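PDB 7D6V: succinate dehydrogenase subunit A from Mycolicibacterium smegmatis, which carries FAD as the flavoprotein subunit of the Sdh1 succinate dehydrogenase, oxidising succinate to fumarate and passing the electrons to the iron-sulfur subunit. Local coordinates for the interface of chains A and B. Numbering follows the deposited sequence. Chains: chain A, Succinate dehydrogenase subunit A; chain B, Fumarate reductase iron-sulfur subunit.

The interface of chains A and B. Residues chain A 482, 525-526, 529-533; chain B 41, 46-50, 99, 102.
The ring of A:Phe530 forms the apolar centre of this contact between the flavoprotein and iron-sulfur subunits. Its CG lies anti to the backbone N (chi1 -176°), and the ring edge that this turns toward chain B meets two groups. CD2 lies 3.3 Å from the methyl CB of B:Ala49, whose CA sits at the ring edge, in plane, together with the backbone N of B:Val50. CE2, farther along the same edge, meets CG2 of B:Val102 at 3.4 Å, the two side chains pointing at each other tip to tip. Alongside, the pyrrolidine of A:Pro532 crosses B:Gln41 at about a right angle, its CG meeting both the amide NE2 and the carbonyl O of B:Leu48. These two are bonded within chain B: NE2 donates to that O, which lies close to the amide plane. The bond ties helix 33-43 to the loop that carries B:Pro46 to B:Val50, and the proline packs against the bonded pair.

Farther out, A:Asn531 and B:Asp47 cross obliquely, with amide and carboxylate planes 50° apart; the amide OD1 approaches the methylene CB of B:Asp47 (3.2 Å), not its carboxylate. The carboxylate instead turns to B:Arg99, where OD2 and NH2 make a weak salt bridge of 3.4 Å within chain B. The extended arginine chain passes the backbone of A:Val529, its CD 3.3 Å from that residue's carbonyl O. At the opposite rim the phenol OH of A:Tyr482 donates across the interface to the carbonyl O of B:Pro46 (2.9 Å), entering in the carbonyl plane on a lone pair at 132°. The carbonyl O of B:Gln41 stands 3.9 Å above that phenol ring's plane, toward its rim.

In the fold, the chain A loop ending at the start of helix 532-556, flanked by helix 481-495, packs against the chain B loop that follows helix 33-43, with strands 97-99 and 102-103 beside it. That loop runs on toward the 2Fe-2S-binding residues from B:Asn53, so the contact probably helps seat the cluster domain for electron transfer from FAD.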
# COMPACT_ATOMS: atom_id res chain seq x y z
N TYR A 482 -6.86 -13.73 -24.75
CA TYR A 482 -7.32 -12.39 -24.40
C TYR A 482 -8.65 -12.06 -25.07
O TYR A 482 -9.53 -11.46 -24.45
CB TYR A 482 -6.26 -11.36 -24.79
CG TYR A 482 -4.96 -11.50 -24.03
CD1 TYR A 482 -4.76 -10.83 -22.84
CD2 TYR A 482 -3.94 -12.31 -24.50
CE1 TYR A 482 -3.58 -10.96 -22.14
CE2 TYR A 482 -2.76 -12.45 -23.81
CZ TYR A 482 -2.58 -11.77 -22.63
OH TYR A 482 -1.41 -11.90 -21.93
N GLU A 525 1.05 -18.81 -27.42
CA GLU A 525 2.32 -18.62 -28.10
C GLU A 525 3.41 -18.33 -27.07
O GLU A 525 3.22 -17.50 -26.18
CB GLU A 525 2.23 -17.49 -29.12
CG GLU A 525 0.86 -17.31 -29.75
CD GLU A 525 0.45 -18.49 -30.60
OE1 GLU A 525 1.34 -19.15 -31.18
OE2 GLU A 525 -0.77 -18.76 -30.71
N GLY A 526 4.55 -19.00 -27.21
CA GLY A 526 5.66 -18.77 -26.32
C GLY A 526 6.06 -20.00 -25.53
O GLY A 526 5.77 -21.13 -25.93
N VAL A 529 8.09 -19.84 -19.28
CA VAL A 529 8.77 -18.96 -18.35
C VAL A 529 7.91 -17.71 -18.17
O VAL A 529 7.92 -16.80 -19.00
CB VAL A 529 10.19 -18.62 -18.82
CG1 VAL A 529 10.82 -17.59 -17.90
CG2 VAL A 529 11.03 -19.87 -18.88
N PHE A 530 7.15 -17.70 -17.08
CA PHE A 530 6.27 -16.62 -16.64
C PHE A 530 5.49 -16.04 -17.83
O PHE A 530 5.67 -14.90 -18.24
CB PHE A 530 7.05 -15.53 -15.89
CG PHE A 530 6.19 -14.43 -15.33
CD1 PHE A 530 5.45 -14.67 -14.19
CD2 PHE A 530 6.07 -13.21 -15.94
CE1 PHE A 530 4.65 -13.70 -13.65
CE2 PHE A 530 5.26 -12.23 -15.41
CZ PHE A 530 4.55 -12.48 -14.26
N ASN A 531 4.66 -16.90 -18.42
CA ASN A 531 3.91 -16.59 -19.63
C ASN A 531 2.48 -16.22 -19.26
O ASN A 531 1.65 -17.11 -19.03
CB ASN A 531 3.93 -17.79 -20.58
CG ASN A 531 3.43 -17.44 -21.96
OD1 ASN A 531 2.83 -16.40 -22.17
ND2 ASN A 531 3.65 -18.34 -22.91
N PRO A 532 2.13 -14.93 -19.17
CA PRO A 532 0.78 -14.56 -18.72
C PRO A 532 -0.33 -14.96 -19.68
O PRO A 532 -1.48 -15.08 -19.23
CB PRO A 532 0.86 -13.04 -18.57
CG PRO A 532 2.03 -12.63 -19.37
CD PRO A 532 2.99 -13.76 -19.39
N GLY A 533 -0.05 -15.16 -20.96
CA GLY A 533 -1.07 -15.69 -21.85
C GLY A 533 -1.44 -17.12 -21.51
O GLY A 533 -2.62 -17.48 -21.51
N GLN B 41 0.03 -6.25 -24.44
CA GLN B 41 -0.09 -7.68 -24.19
C GLN B 41 -1.25 -8.29 -24.97
O GLN B 41 -1.11 -9.37 -25.56
CB GLN B 41 -0.29 -7.93 -22.70
CG GLN B 41 0.94 -8.41 -21.97
CD GLN B 41 0.65 -8.75 -20.53
OE1 GLN B 41 -0.39 -8.38 -20.00
NE2 GLN B 41 1.57 -9.46 -19.90
N PRO B 46 1.62 -11.30 -26.33
CA PRO B 46 0.85 -12.05 -25.32
C PRO B 46 1.69 -12.59 -24.18
O PRO B 46 1.18 -12.74 -23.06
CB PRO B 46 0.23 -13.19 -26.14
CG PRO B 46 0.41 -12.82 -27.57
CD PRO B 46 1.62 -11.97 -27.63
N ASP B 47 2.97 -12.88 -24.42
CA ASP B 47 3.84 -13.51 -23.43
C ASP B 47 4.76 -12.52 -22.73
O ASP B 47 5.79 -12.92 -22.18
CB ASP B 47 4.68 -14.60 -24.10
CG ASP B 47 5.41 -14.11 -25.32
OD1 ASP B 47 5.01 -13.06 -25.87
OD2 ASP B 47 6.41 -14.74 -25.72
N LEU B 48 4.41 -11.23 -22.73
CA LEU B 48 5.23 -10.22 -22.08
C LEU B 48 5.05 -10.26 -20.57
O LEU B 48 3.92 -10.26 -20.07
CB LEU B 48 4.88 -8.83 -22.62
CG LEU B 48 5.43 -7.63 -21.85
CD1 LEU B 48 6.88 -7.43 -22.20
CD2 LEU B 48 4.63 -6.40 -22.19
N ALA B 49 6.16 -10.28 -19.84
CA ALA B 49 6.16 -10.46 -18.39
C ALA B 49 5.94 -9.13 -17.68
O ALA B 49 6.67 -8.17 -17.92
CB ALA B 49 7.49 -11.08 -17.96
N VAL B 50 4.94 -9.07 -16.79
CA VAL B 50 4.54 -7.79 -16.19
C VAL B 50 4.49 -7.82 -14.67
O VAL B 50 5.15 -7.01 -14.01
CB VAL B 50 3.19 -7.31 -16.76
CG1 VAL B 50 2.81 -5.98 -16.15
CG2 VAL B 50 3.27 -7.19 -18.26
N ARG B 99 12.26 -12.17 -15.99
CA ARG B 99 11.99 -12.04 -17.41
C ARG B 99 11.74 -10.56 -17.67
O ARG B 99 12.17 -9.70 -16.89
CB ARG B 99 10.84 -12.96 -17.83
CG ARG B 99 10.98 -13.47 -19.25
CD ARG B 99 9.70 -14.07 -19.76
NE ARG B 99 9.73 -14.22 -21.20
CZ ARG B 99 8.65 -14.32 -21.96
NH1 ARG B 99 7.44 -14.28 -21.41
NH2 ARG B 99 8.77 -14.45 -23.28
N VAL B 102 9.90 -8.39 -14.96
CA VAL B 102 9.77 -9.02 -13.65
C VAL B 102 11.16 -9.32 -13.11
O VAL B 102 12.00 -9.89 -13.81
CB VAL B 102 8.93 -10.31 -13.74
CG1 VAL B 102 8.71 -10.90 -12.37
CG2 VAL B 102 7.61 -10.01 -14.40